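Serine protease inhibitor (Thermoanaerobacter tengcongensis, PDB 2PEE) probably inhibits serine proteases, as a serpin whose N terminus functions to trap the metastable native state. Local coordinates at residues V1-L6 with D134-A139; D8-N13 with I126-Y131; N157-K162 with A178-A183; P169-Y174 with Y321-L326; I248-Y253 with P365-I370. The protein carries 1 engineered substitution. All blocks are in the same frame, centred on the assembly; numbering follows the deposited sequence.

Overall arrangement
Contacts 1 and 2 lie about 15 Å apart between centres, where the N-terminal residues pair beside strand 134-138 and run past the preceding helix 121-130; they touch through Ile135 and Ile127. Along the chain, contact 2 falls within the span bracketed by contact 1; contacts 3 to 5 come after, contact 4 interlacing in sequence with both others. Contacts 3 and 4 share strand 173-183: the first brings the loop after helix 142-155 onto it, the second sets its start beside strand 324-333. Contact 5, centred about 39 Å from the centre of contact 1 across the chain's middle, meets contact 3 through Ile370 and Phe181. The N terminus thus extends the large serpin sheet at its edge.

Contact 1 of 5, residues V1-L6 with D134-A139; sequences VQAANL and DIFKAA
Ala3 turns its CB to the second segment, where it rests 3.7 Å from Ala138 CB and also nears the Phe136 ring. At Ala4 the backbone takes up antiparallel pairing: Ala4 N donates to Lys137 O at 3.0 Å, and Lys137 N returns a bond to Ala4 O at 3.1 Å. This short strand adds an N-terminal edge to the main serpin beta sheet, beside strand 134-138, whose other side is bonded to strand 102-113. Such a clasp is consistent with the reported part of the N terminus in trapping the native state. Asn5, in the non-hydrogen-bonded pair with Phe136, lays CB 3.8 Å from ring atom CE2, its amide tilted 37° from the ring. With CG anti to the backbone N (chi1 -160°), the amide reaches along the strand to Asp134. Its ND2 meets Asp134 OD1 at 3.0 Å from above the carboxylate, the two planes nearly perpendicular; OD1 of Asn5 is bonded to Met7 N, and Asp134 OD2 to Trp151 NE1. At Leu6, the backbone N binds Ile135 O at 2.7 Å, while the side chain forks: CD1 meets Ile135 CG2, and CD2 lies across the Lys137 chain, 3.8 Å from CG.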
# COMPACT_ATOMS: atom_id res chain seq x y z
N VAL A 1 -13.96 17.40 -13.76
CA VAL A 1 -14.66 17.31 -12.45
C VAL A 1 -16.03 18.01 -12.45
O VAL A 1 -16.46 18.61 -13.45
CB VAL A 1 -13.80 17.87 -11.31
N GLN A 2 -16.73 17.89 -11.31
CA GLN A 2 -18.03 18.53 -11.05
C GLN A 2 -18.17 18.72 -9.54
O GLN A 2 -18.83 19.65 -9.07
CB GLN A 2 -19.21 17.71 -11.62
N ALA A 3 -17.52 17.85 -8.77
CA ALA A 3 -17.38 18.05 -7.34
C ALA A 3 -16.46 19.25 -7.12
O ALA A 3 -15.73 19.65 -8.03
CB ALA A 3 -16.79 16.81 -6.72
N ALA A 4 -16.51 19.81 -5.92
CA ALA A 4 -15.69 20.98 -5.61
C ALA A 4 -14.56 20.62 -4.65
O ALA A 4 -14.81 20.07 -3.58
CB ALA A 4 -16.55 22.10 -5.03
N ASN A 5 -13.33 20.93 -5.06
CA ASN A 5 -12.15 20.75 -4.19
C ASN A 5 -12.11 21.84 -3.15
O ASN A 5 -11.88 23.01 -3.47
CB ASN A 5 -10.84 20.75 -5.00
CG ASN A 5 -9.68 20.10 -4.26
OD1 ASN A 5 -9.68 20.01 -3.03
ND2 ASN A 5 -8.67 19.65 -5.01
N LEU A 6 -12.35 21.47 -1.90
CA LEU A 6 -12.42 22.42 -0.80
C LEU A 6 -11.07 23.07 -0.56
O LEU A 6 -10.98 24.16 0.02
CB LEU A 6 -12.90 21.75 0.48
CG LEU A 6 -14.33 21.22 0.59
CD1 LEU A 6 -14.46 20.48 1.90
CD2 LEU A 6 -15.33 22.33 0.52
N ASP A 134 -6.46 15.97 -1.59
CA ASP A 134 -7.68 16.61 -2.05
C ASP A 134 -8.85 16.22 -1.15
O ASP A 134 -8.93 15.08 -0.69
CB ASP A 134 -7.97 16.21 -3.48
CG ASP A 134 -6.93 16.73 -4.44
OD1 ASP A 134 -6.42 17.84 -4.23
OD2 ASP A 134 -6.64 16.03 -5.42
N ILE A 135 -9.72 17.19 -0.88
CA ILE A 135 -10.88 17.02 -0.03
C ILE A 135 -12.02 17.66 -0.81
O ILE A 135 -11.95 18.85 -1.17
CB ILE A 135 -10.71 17.77 1.35
CG1 ILE A 135 -9.38 17.41 2.06
CG2 ILE A 135 -11.92 17.59 2.27
CD1 ILE A 135 -9.25 15.96 2.54
N PHE A 136 -13.06 16.88 -1.11
CA PHE A 136 -14.18 17.34 -1.93
C PHE A 136 -15.51 17.32 -1.20
O PHE A 136 -15.79 16.46 -0.37
CB PHE A 136 -14.35 16.48 -3.18
CG PHE A 136 -13.13 16.37 -4.02
CD1 PHE A 136 -12.21 15.33 -3.81
CD2 PHE A 136 -12.90 17.26 -5.06
CE1 PHE A 136 -11.07 15.19 -4.60
CE2 PHE A 136 -11.75 17.14 -5.85
CZ PHE A 136 -10.84 16.09 -5.63
N LYS A 137 -16.34 18.30 -1.53
CA LYS A 137 -17.74 18.18 -1.24
C LYS A 137 -18.40 17.90 -2.59
O LYS A 137 -17.95 18.42 -3.62
CB LYS A 137 -18.29 19.42 -0.50
CG LYS A 137 -18.25 20.72 -1.24
CD LYS A 137 -19.19 21.73 -0.58
CE LYS A 137 -19.09 23.09 -1.24
NZ LYS A 137 -20.44 23.69 -1.32
N ALA A 138 -19.41 17.03 -2.59
CA ALA A 138 -20.06 16.58 -3.83
C ALA A 138 -21.53 16.21 -3.64
O ALA A 138 -21.96 15.90 -2.53
CB ALA A 138 -19.31 15.40 -4.41
N ALA A 139 -22.28 16.24 -4.74
CA ALA A 139 -23.68 15.84 -4.75
C ALA A 139 -23.91 14.42 -4.24
O ALA A 139 -24.90 14.15 -3.55
CB ALA A 139 -24.26 15.99 -6.15

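Contact 2 of 5, residues D8-N13 with I126-Y131. With SO4 (sulfate ion), chain C.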
# COMPACT_ATOMS: atom_id res chain seq x y z
N ASP A 8 -8.89 24.21 -2.77
CA ASP A 8 -8.55 25.31 -3.67
C ASP A 8 -8.42 26.64 -2.92
O ASP A 8 -7.60 27.49 -3.26
CB ASP A 8 -9.61 25.44 -4.77
CG ASP A 8 -9.66 24.23 -5.67
OD1 ASP A 8 -8.64 23.52 -5.82
OD2 ASP A 8 -10.73 24.00 -6.26
N ARG A 9 -9.23 26.78 -1.87
CA ARG A 9 -9.37 28.02 -1.10
C ARG A 9 -8.19 28.19 -0.12
O ARG A 9 -7.84 29.32 0.24
CB ARG A 9 -10.69 27.94 -0.30
CG ARG A 9 -11.28 29.25 0.13
CD ARG A 9 -12.47 29.65 -0.77
N ILE A 10 -7.60 27.07 0.28
CA ILE A 10 -6.73 27.00 1.44
C ILE A 10 -5.24 27.14 1.07
O ILE A 10 -4.77 26.51 0.12
CB ILE A 10 -6.99 25.64 2.18
CG1 ILE A 10 -8.46 25.54 2.63
CG2 ILE A 10 -6.03 25.39 3.35
CD1 ILE A 10 -8.85 26.51 3.74
N LYS A 11 -4.50 27.97 1.80
CA LYS A 11 -3.04 28.03 1.59
C LYS A 11 -2.22 27.40 2.72
O LYS A 11 -2.35 27.77 3.90
CB LYS A 11 -2.57 29.45 1.28
CG LYS A 11 -2.85 29.87 -0.16
CD LYS A 11 -2.14 31.17 -0.51
CE LYS A 11 -2.81 31.89 -1.67
NZ LYS A 11 -2.23 33.25 -1.86
N ALA A 12 -1.38 26.45 2.36
CA ALA A 12 -0.44 25.82 3.29
C ALA A 12 0.45 26.84 4.04
O ALA A 12 0.95 27.79 3.44
CB ALA A 12 0.42 24.84 2.53
N ASN A 13 0.60 26.66 5.35
CA ASN A 13 1.66 27.35 6.10
C ASN A 13 2.92 26.51 6.13
O ASN A 13 2.85 25.27 6.06
CB ASN A 13 1.30 27.58 7.58
CG ASN A 13 -0.13 28.08 7.80
OD1 ASN A 13 -0.55 29.07 7.19
ND2 ASN A 13 -0.86 27.40 8.70
N ILE A 126 -5.00 21.83 8.50
CA ILE A 126 -4.12 20.75 8.86
C ILE A 126 -3.78 19.93 7.61
O ILE A 126 -2.59 19.62 7.40
CB ILE A 126 -4.68 19.88 9.99
CG1 ILE A 126 -4.68 20.66 11.29
CG2 ILE A 126 -3.84 18.59 10.17
CD1 ILE A 126 -5.48 20.04 12.42
N ILE A 127 -4.78 19.63 6.78
CA ILE A 127 -4.58 18.90 5.52
C ILE A 127 -3.60 19.62 4.56
O ILE A 127 -2.71 18.98 3.96
CB ILE A 127 -5.90 18.65 4.77
CG1 ILE A 127 -6.95 17.92 5.66
CG2 ILE A 127 -5.65 17.92 3.46
CD1 ILE A 127 -6.46 16.61 6.34
N ALA A 128 -3.76 20.94 4.43
CA ALA A 128 -2.87 21.73 3.60
C ALA A 128 -1.44 21.71 4.11
O ALA A 128 -0.49 21.61 3.33
CB ALA A 128 -3.36 23.13 3.53
N ASP A 129 -1.29 21.82 5.43
CA ASP A 129 0.01 21.97 6.05
C ASP A 129 0.81 20.67 6.04
O ASP A 129 2.01 20.71 5.79
CB ASP A 129 -0.14 22.49 7.48
CG ASP A 129 -0.75 23.90 7.53
OD1 ASP A 129 -0.80 24.60 6.50
OD2 ASP A 129 -1.16 24.33 8.62
N TYR A 130 0.16 19.54 6.29
CA TYR A 130 0.87 18.28 6.52
C TYR A 130 0.63 17.22 5.47
O TYR A 130 1.44 16.34 5.34
CB TYR A 130 0.58 17.70 7.91
CG TYR A 130 1.03 18.59 9.02
CD1 TYR A 130 0.12 19.41 9.72
CD2 TYR A 130 2.37 18.69 9.34
CE1 TYR A 130 0.55 20.27 10.74
CE2 TYR A 130 2.82 19.55 10.35
CZ TYR A 130 1.90 20.33 11.03
OH TYR A 130 2.37 21.16 12.02
N TYR A 131 -0.47 17.29 4.72
CA TYR A 131 -0.86 16.16 3.87
C TYR A 131 -0.94 16.44 2.39
O TYR A 131 -0.55 15.62 1.58
CB TYR A 131 -2.19 15.56 4.36
CG TYR A 131 -2.03 14.87 5.69
CD1 TYR A 131 -2.29 15.54 6.87
CD2 TYR A 131 -1.56 13.55 5.76
CE1 TYR A 131 -2.13 14.90 8.09
CE2 TYR A 131 -1.40 12.91 6.96
CZ TYR A 131 -1.68 13.59 8.12
OH TYR A 131 -1.52 12.96 9.32
S SO4 C . -0.36 26.00 -1.54
O1 SO4 C . 0.72 25.00 -1.60
O2 SO4 C . 0.19 27.33 -1.34
O3 SO4 C . -1.26 25.73 -0.42
O4 SO4 C . -1.10 25.92 -2.80
O HOH W 1 3.06 23.03 4.93
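An irregular part of the N-terminal arm runs past the C-terminal end of helix 121-130, and Asn13 and Asp129 join the two. The carboxylate of Asp129 receives two N-H groups of one residue. Asn13 N donates to Asp129 OD1 at 2.7 Å, nearly straight at 165° but from above the carboxylate plane; the side-chain ND2 of Asn13 reaches Asp129 OD2 at 3.1 Å in a bent, weak bond. The amide and carboxylate are turned 48° from each other. Asp129 OD1 also accepts from Gln125 NE2, one helical turn back, so two donors hold this oxygen, and Gln125 NE2 further binds Lys11 O. A water donates both to Asn13 O and to Asp129 O, bridging the two backbones, which the Asp129 side chain already ties together. Next to these polar bonds lies a small apolar patch: Ile10 CG2, the branch anti to its own backbone nitrogen, meets Ala128 CB at 3.5 Å, and Ala12 CB lies 4.3 Å from Ala128 CB. A sulfate, probably from the crystallisation liquor, takes a straight bond from Ala12 N to its O3 at 2.9 Å. The arm covers the flank of the helix where Ala128 and Asp129 lie, Ile10 reaching back to Lys121 and Leu124, whereas Ile127 packs on helix 50-61 and Tyr130 packs on Asn86, Lys87 and Tyr90 of helix 82-95.

Contact 3 of 5, residues N157-K162 with A178-A183; sequences NGMIDK and AVAFDA
Met159 and Ile160 lay their side-chain ends against strand 173-183, Met159 against Ala180 and Asp182, Ile160 against Ala178 and Val179, and no hydrogen bond crosses between the segments. Met159 runs out straight to its sulfur and then bends at the last torsion (chi3 -62°), which brings the methyl CE back to the strand. CE comes over Ala180 CB at 3.6 Å and touches Asp182 CB at 4.0 Å, the Met159 chain crossing that of Asp182 at about a right angle. The extended chain up to that bend sets SD 4.0 Å from Phe181 O. Ile160 reaches the strand with the tip of its longer branch: CD1 lies 3.5 Å from Val179 O, and its apolar partner on the strand is Ala178 CB at 4.4 Å. The small methyls of Ala178 and Ala180 both point to the loop and let its two larger side chains come close to the strand backbone. Val179 and Phe181 point the other way, Val179 to Ser49 and Phe181 to an edge-to-face meeting with Tyr232. Two turn features bring the loop here: Asn157 closes helix 142-155 in a Schellman motif, and Ile160 N is bonded to Thr156 OG1. Ile160 also packs on Val152 of that helix and on Lys328 and Phe330 of strand 324-333, so its side chain fills the junction of one helix and two strands. In the serpin fold this is the segment that follows the helix lying across the main beta sheet and returns the chain to one of its central strands.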
# COMPACT_ATOMS: atom_id res chain seq x y z
N ASN A 157 -2.25 8.34 -13.46
CA ASN A 157 -1.91 8.40 -14.88
C ASN A 157 -2.46 7.21 -15.67
O ASN A 157 -1.76 6.62 -16.48
CB ASN A 157 -0.40 8.58 -15.10
CG ASN A 157 0.21 9.67 -14.21
OD1 ASN A 157 1.00 9.38 -13.29
ND2 ASN A 157 -0.16 10.93 -14.46
N GLY A 158 -3.71 6.85 -15.39
CA GLY A 158 -4.39 5.75 -16.06
C GLY A 158 -4.04 4.33 -15.62
O GLY A 158 -4.51 3.37 -16.22
N MET A 159 -3.23 4.18 -14.58
CA MET A 159 -2.91 2.84 -14.08
C MET A 159 -4.05 2.25 -13.27
O MET A 159 -4.11 1.04 -13.10
CB MET A 159 -1.59 2.82 -13.30
CG MET A 159 -0.39 2.52 -14.20
SD MET A 159 1.20 2.40 -13.33
CE MET A 159 1.37 4.06 -12.63
N ILE A 160 -4.94 3.11 -12.76
CA ILE A 160 -6.19 2.69 -12.15
C ILE A 160 -7.29 3.64 -12.62
O ILE A 160 -7.21 4.85 -12.40
CB ILE A 160 -6.11 2.69 -10.61
CG1 ILE A 160 -5.13 1.62 -10.12
CG2 ILE A 160 -7.50 2.46 -9.99
CD1 ILE A 160 -4.61 1.83 -8.72
N ASP A 161 -8.33 3.13 -13.28
CA ASP A 161 -9.35 4.03 -13.82
C ASP A 161 -10.75 3.97 -13.22
O ASP A 161 -11.57 4.85 -13.46
CB ASP A 161 -9.43 3.96 -15.35
CG ASP A 161 -9.06 2.62 -15.89
OD1 ASP A 161 -8.19 2.58 -16.78
OD2 ASP A 161 -9.63 1.61 -15.41
N LYS A 162 -11.02 2.93 -12.44
CA LYS A 162 -12.28 2.88 -11.69
C LYS A 162 -11.96 2.49 -10.27
O LYS A 162 -11.00 1.76 -10.02
CB LYS A 162 -13.27 1.87 -12.29
CG LYS A 162 -14.06 2.36 -13.49
CD LYS A 162 -15.34 1.54 -13.69
N ALA A 178 -5.84 5.34 -3.74
CA ALA A 178 -5.36 4.61 -4.91
C ALA A 178 -3.85 4.67 -4.93
O ALA A 178 -3.27 5.74 -4.70
CB ALA A 178 -5.94 5.19 -6.18
N VAL A 179 -3.22 3.53 -5.16
CA VAL A 179 -1.76 3.49 -5.18
C VAL A 179 -1.24 2.79 -6.41
O VAL A 179 -1.72 1.72 -6.78
CB VAL A 179 -1.16 2.82 -3.92
CG1 VAL A 179 0.33 3.16 -3.82
CG2 VAL A 179 -1.86 3.31 -2.66
N ALA A 180 -0.23 3.40 -7.04
CA ALA A 180 0.36 2.85 -8.25
C ALA A 180 1.86 3.04 -8.28
O ALA A 180 2.40 4.02 -7.76
CB ALA A 180 -0.26 3.51 -9.45
N PHE A 181 2.53 2.11 -8.95
CA PHE A 181 3.98 2.08 -8.94
C PHE A 181 4.50 1.87 -10.35
O PHE A 181 4.08 0.96 -11.04
CB PHE A 181 4.42 0.95 -8.01
CG PHE A 181 5.89 0.89 -7.78
CD1 PHE A 181 6.57 1.97 -7.25
CD2 PHE A 181 6.60 -0.27 -8.07
CE1 PHE A 181 7.95 1.91 -7.03
CE2 PHE A 181 7.98 -0.34 -7.84
CZ PHE A 181 8.65 0.76 -7.31
N ASP A 182 5.41 2.74 -10.78
CA ASP A 182 5.93 2.71 -12.14
C ASP A 182 7.44 2.79 -12.10
O ASP A 182 8.00 3.87 -11.94
CB ASP A 182 5.38 3.89 -12.92
CG ASP A 182 5.56 3.77 -14.41
OD1 ASP A 182 6.26 2.84 -14.88
OD2 ASP A 182 4.99 4.61 -15.12
N ALA A 183 8.10 1.64 -12.25
CA ALA A 183 9.52 1.55 -11.95
C ALA A 183 10.27 0.51 -12.76
O ALA A 183 9.69 -0.48 -13.18
CB ALA A 183 9.69 1.26 -10.49

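Contact 4 of 5, residues P169-Y174 with Y321-L326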
# COMPACT_ATOMS: atom_id res chain seq x y z
N PRO A 169 -27.71 5.99 -1.01
CA PRO A 169 -28.14 7.18 -0.25
C PRO A 169 -27.92 6.87 1.23
O PRO A 169 -27.88 5.69 1.60
CB PRO A 169 -29.63 7.29 -0.57
CG PRO A 169 -29.89 6.31 -1.69
CD PRO A 169 -28.84 5.27 -1.63
N GLU A 170 -27.77 7.89 2.07
CA GLU A 170 -27.30 7.66 3.44
C GLU A 170 -25.76 7.62 3.57
O GLU A 170 -25.23 7.77 4.67
CB GLU A 170 -27.90 6.36 4.03
CG GLU A 170 -29.24 6.46 4.78
CD GLU A 170 -30.24 7.45 4.20
OE1 GLU A 170 -30.16 8.65 4.55
OE2 GLU A 170 -31.12 7.02 3.43
N ASP A 171 -25.04 7.43 2.46
CA ASP A 171 -23.58 7.65 2.49
C ASP A 171 -23.32 9.15 2.58
O ASP A 171 -23.99 9.95 1.91
CB ASP A 171 -22.85 7.12 1.26
CG ASP A 171 -22.80 5.60 1.20
OD1 ASP A 171 -23.03 4.92 2.23
OD2 ASP A 171 -22.53 5.09 0.10
N VAL A 172 -22.35 9.52 3.41
CA VAL A 172 -22.03 10.93 3.64
C VAL A 172 -20.52 11.23 3.52
O VAL A 172 -20.12 12.39 3.38
CB VAL A 172 -22.63 11.48 5.00
CG1 VAL A 172 -24.11 11.22 5.10
CG2 VAL A 172 -21.94 10.88 6.22
N MET A 173 -19.69 10.18 3.54
CA MET A 173 -18.25 10.36 3.65
C MET A 173 -17.48 9.14 3.17
O MET A 173 -17.71 8.02 3.66
CB MET A 173 -17.90 10.65 5.11
CG MET A 173 -16.44 10.89 5.41
SD MET A 173 -16.25 11.20 7.18
CE MET A 173 -14.52 11.67 7.22
N TYR A 174 -16.58 9.35 2.22
CA TYR A 174 -15.67 8.30 1.75
C TYR A 174 -14.24 8.73 1.93
O TYR A 174 -13.91 9.91 1.73
CB TYR A 174 -15.81 8.06 0.25
CG TYR A 174 -17.09 7.45 -0.21
CD1 TYR A 174 -17.80 8.02 -1.24
CD2 TYR A 174 -17.58 6.29 0.37
CE1 TYR A 174 -18.98 7.47 -1.69
CE2 TYR A 174 -18.76 5.73 -0.06
CZ TYR A 174 -19.45 6.33 -1.10
OH TYR A 174 -20.63 5.79 -1.55
N TYR A 321 -20.25 10.04 9.63
CA TYR A 321 -19.70 8.71 9.84
C TYR A 321 -19.04 8.26 8.53
O TYR A 321 -19.46 8.68 7.45
CB TYR A 321 -20.81 7.74 10.24
CG TYR A 321 -21.69 7.30 9.09
CD1 TYR A 321 -21.46 6.08 8.44
CD2 TYR A 321 -22.74 8.11 8.62
CE1 TYR A 321 -22.24 5.68 7.38
CE2 TYR A 321 -23.52 7.71 7.55
CZ TYR A 321 -23.26 6.49 6.94
OH TYR A 321 -24.02 6.06 5.88
N ILE A 322 -18.01 7.41 8.62
CA ILE A 322 -17.37 6.89 7.40
C ILE A 322 -18.16 5.75 6.82
O ILE A 322 -18.32 4.72 7.46
CB ILE A 322 -15.92 6.42 7.61
CG1 ILE A 322 -15.04 7.57 8.08
CG2 ILE A 322 -15.36 5.84 6.31
CD1 ILE A 322 -13.80 7.12 8.78
N SER A 323 -18.65 5.95 5.60
CA SER A 323 -19.43 4.93 4.91
C SER A 323 -18.52 3.82 4.40
O SER A 323 -18.78 2.64 4.66
CB SER A 323 -20.23 5.55 3.77
OG SER A 323 -21.07 6.61 4.25
N GLU A 324 -17.45 4.20 3.70
CA GLU A 324 -16.48 3.25 3.17
C GLU A 324 -15.11 3.86 3.13
O GLU A 324 -14.96 5.06 2.88
CB GLU A 324 -16.88 2.78 1.76
CG GLU A 324 -18.22 1.97 1.75
CD GLU A 324 -18.62 1.45 0.39
OE1 GLU A 324 -19.83 1.20 0.19
OE2 GLU A 324 -17.72 1.28 -0.47
N VAL A 325 -14.11 3.03 3.43
CA VAL A 325 -12.71 3.35 3.13
C VAL A 325 -12.37 2.49 1.92
O VAL A 325 -12.16 1.28 2.03
CB VAL A 325 -11.78 3.04 4.28
CG1 VAL A 325 -10.36 3.43 3.93
CG2 VAL A 325 -12.23 3.74 5.54
N LEU A 326 -12.37 3.13 0.76
CA LEU A 326 -12.23 2.44 -0.51
C LEU A 326 -10.77 2.46 -0.91
O LEU A 326 -10.25 3.50 -1.29
CB LEU A 326 -13.08 3.16 -1.55
CG LEU A 326 -13.83 2.36 -2.59
CD1 LEU A 326 -14.56 1.18 -1.96
CD2 LEU A 326 -14.82 3.27 -3.28
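Ser323 N donates to Met173 O at 3.0 Å as the two chains, 65° apart in direction, converge at the start of parallel strands 173-183 and 324-333. In serpins these are the central strands of the main sheet between which the reactive loop can insert; here they are joined at this end, and Glu324 continues the pairing with a backbone bond to Leu175. The Ser323 side chain bonds to two residues of 169-174. Its OG accepts from Val172 N at 3.3 Å and gives a long, weak bond to Asp171 OD1, so the hydroxyl ties the backbone and the side chain of neighbouring residues together. On one flank, the Tyr321 ring lies across Val172, CD2 being 3.8 Å from Val172 CG2. Its hydroxyl points at Glu170 O, apparently as a hydrogen bond, though the modelled separation is too short to be trusted. Met173 stretches out with CG anti to the backbone N (chi1 -179°), which carries SD to 3.9 Å from Ile322 CG1; the same side chain packs on Ile110 and Phe112 of strand 102-113. On the other flank Tyr174 and Glu324 run side by side in the same direction, with Glu324 CB 3.8 Å from ring atom CD2 and Glu324 O at the ring edge. The Glu324 carboxylate forms a salt bridge with Lys288, while the ring of Tyr174 also meets Phe140. At the far end of that ring, Tyr174 OH makes a weak bond to Asp171 OD2 at 2.6 Å.

Contact 5 of 5, residues I248-Y253 with P365-I370; sequences ISVNEY and PFIFAI
Apolar packing carries the whole contact, and Val250 does most of it with its two methyls divided between Pro365, just before the strand, and Ile367, two residues on. CG2 reaches the proline ring, 3.8 Å from Pro365 CB, and lies 4.0 Å from Phe366 N; CG1 points to Ile367 CG2 at 4.2 Å. The Val250 and Pro365 side chains are set at a slant to each other. One aromatic contact is added a turn later: Ile367 CD1 approaches the Tyr253 ring at its edge, close to the ring plane, 4.2 Å from CE2. Through these residues the short helix 250-255 sits on strand 366-372 of the serpin sheet that also includes strands 237-244 and 378-384. Tyr253 packs as well on Ile242 and Pro244 of strand 237-244, so the helix covers two adjacent strands. Phe366 points away from the helix, to Pro279 and Phe281 of strand 270-288. No hydrogen bond crosses between the segments; those within 248-253 fix the first turn of the helix. Ser249 is the N-cap: its OG, placed between the backbone N and the carbonyl carbon (chi1 60°), accepts from Glu252 N at 3.2 Å. Tyr253 N closes the turn on Ser249 O at 2.9 Å.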
# COMPACT_ATOMS: atom_id res chain seq x y z
N ILE A 248 3.64 -25.50 5.40
CA ILE A 248 3.00 -24.36 6.06
C ILE A 248 2.32 -23.44 5.03
O ILE A 248 2.95 -22.96 4.08
CB ILE A 248 4.02 -23.59 6.98
CG1 ILE A 248 3.30 -22.57 7.85
CG2 ILE A 248 5.10 -22.90 6.18
CD1 ILE A 248 4.21 -21.67 8.67
N SER A 249 1.02 -23.22 5.23
CA SER A 249 0.23 -22.38 4.32
C SER A 249 0.59 -20.89 4.40
O SER A 249 1.05 -20.40 5.44
CB SER A 249 -1.26 -22.56 4.59
OG SER A 249 -1.58 -22.19 5.92
N VAL A 250 0.38 -20.18 3.29
CA VAL A 250 0.53 -18.75 3.26
C VAL A 250 -0.17 -18.10 4.46
O VAL A 250 0.42 -17.27 5.17
CB VAL A 250 0.03 -18.18 1.90
CG1 VAL A 250 -0.55 -16.76 2.04
CG2 VAL A 250 1.17 -18.20 0.87
N ASN A 251 -1.43 -18.51 4.70
CA ASN A 251 -2.23 -17.85 5.72
C ASN A 251 -1.65 -18.07 7.11
O ASN A 251 -1.53 -17.14 7.91
CB ASN A 251 -3.69 -18.27 5.64
CG ASN A 251 -4.56 -17.61 6.71
OD1 ASN A 251 -4.77 -18.19 7.79
ND2 ASN A 251 -5.04 -16.41 6.44
N GLU A 252 -1.23 -19.31 7.37
CA GLU A 252 -0.51 -19.62 8.59
C GLU A 252 0.73 -18.72 8.73
O GLU A 252 0.95 -18.12 9.78
CB GLU A 252 -0.10 -21.07 8.61
CG GLU A 252 0.47 -21.54 9.93
CD GLU A 252 0.77 -23.04 9.92
OE1 GLU A 252 0.09 -23.79 9.18
OE2 GLU A 252 1.70 -23.45 10.65
N TYR A 253 1.52 -18.63 7.66
CA TYR A 253 2.78 -17.92 7.73
C TYR A 253 2.54 -16.45 8.02
O TYR A 253 3.21 -15.87 8.89
CB TYR A 253 3.64 -18.09 6.47
CG TYR A 253 4.89 -17.24 6.54
CD1 TYR A 253 5.99 -17.65 7.28
CD2 TYR A 253 4.93 -16.01 5.92
CE1 TYR A 253 7.12 -16.85 7.38
CE2 TYR A 253 6.05 -15.21 6.02
CZ TYR A 253 7.13 -15.63 6.75
OH TYR A 253 8.23 -14.82 6.83
N PRO A 365 2.53 -20.79 -3.99
CA PRO A 365 2.11 -19.51 -3.37
C PRO A 365 3.17 -18.85 -2.48
O PRO A 365 3.93 -19.53 -1.79
CB PRO A 365 0.89 -19.91 -2.53
CG PRO A 365 0.34 -21.10 -3.24
CD PRO A 365 1.58 -21.86 -3.67
N PHE A 366 3.21 -17.51 -2.52
CA PHE A 366 4.22 -16.73 -1.81
C PHE A 366 3.67 -15.35 -1.48
O PHE A 366 2.62 -14.96 -1.98
CB PHE A 366 5.51 -16.60 -2.64
CG PHE A 366 5.33 -15.94 -3.99
CD1 PHE A 366 5.56 -14.57 -4.15
CD2 PHE A 366 4.97 -16.69 -5.11
CE1 PHE A 366 5.42 -13.96 -5.41
CE2 PHE A 366 4.81 -16.08 -6.36
CZ PHE A 366 5.04 -14.71 -6.51
N ILE A 367 4.37 -14.63 -0.61
CA ILE A 367 3.99 -13.28 -0.34
C ILE A 367 5.12 -12.38 -0.83
O ILE A 367 6.26 -12.82 -0.95
CB ILE A 367 3.61 -13.04 1.13
CG1 ILE A 367 4.83 -12.83 2.00
CG2 ILE A 367 2.79 -14.22 1.68
CD1 ILE A 367 4.47 -12.33 3.39
N PHE A 368 4.78 -11.13 -1.15
CA PHE A 368 5.78 -10.18 -1.60
C PHE A 368 5.50 -8.84 -0.97
O PHE A 368 4.40 -8.59 -0.46
CB PHE A 368 5.76 -10.07 -3.13
CG PHE A 368 4.50 -9.47 -3.68
CD1 PHE A 368 4.46 -8.11 -4.01
CD2 PHE A 368 3.35 -10.25 -3.84
CE1 PHE A 368 3.28 -7.54 -4.51
CE2 PHE A 368 2.17 -9.69 -4.35
CZ PHE A 368 2.13 -8.33 -4.68
N ALA A 369 6.50 -7.97 -0.99
CA ALA A 369 6.34 -6.60 -0.57
C ALA A 369 7.18 -5.73 -1.47
O ALA A 369 8.09 -6.22 -2.16
CB ALA A 369 6.76 -6.42 0.87
N ILE A 370 6.85 -4.45 -1.50
CA ILE A 370 7.71 -3.46 -2.09
C ILE A 370 8.07 -2.57 -0.93
O ILE A 370 7.20 -1.99 -0.30
CB ILE A 370 6.99 -2.72 -3.21
CG1 ILE A 370 6.49 -3.74 -4.25
CG2 ILE A 370 7.91 -1.66 -3.82
CD1 ILE A 370 6.37 -3.21 -5.67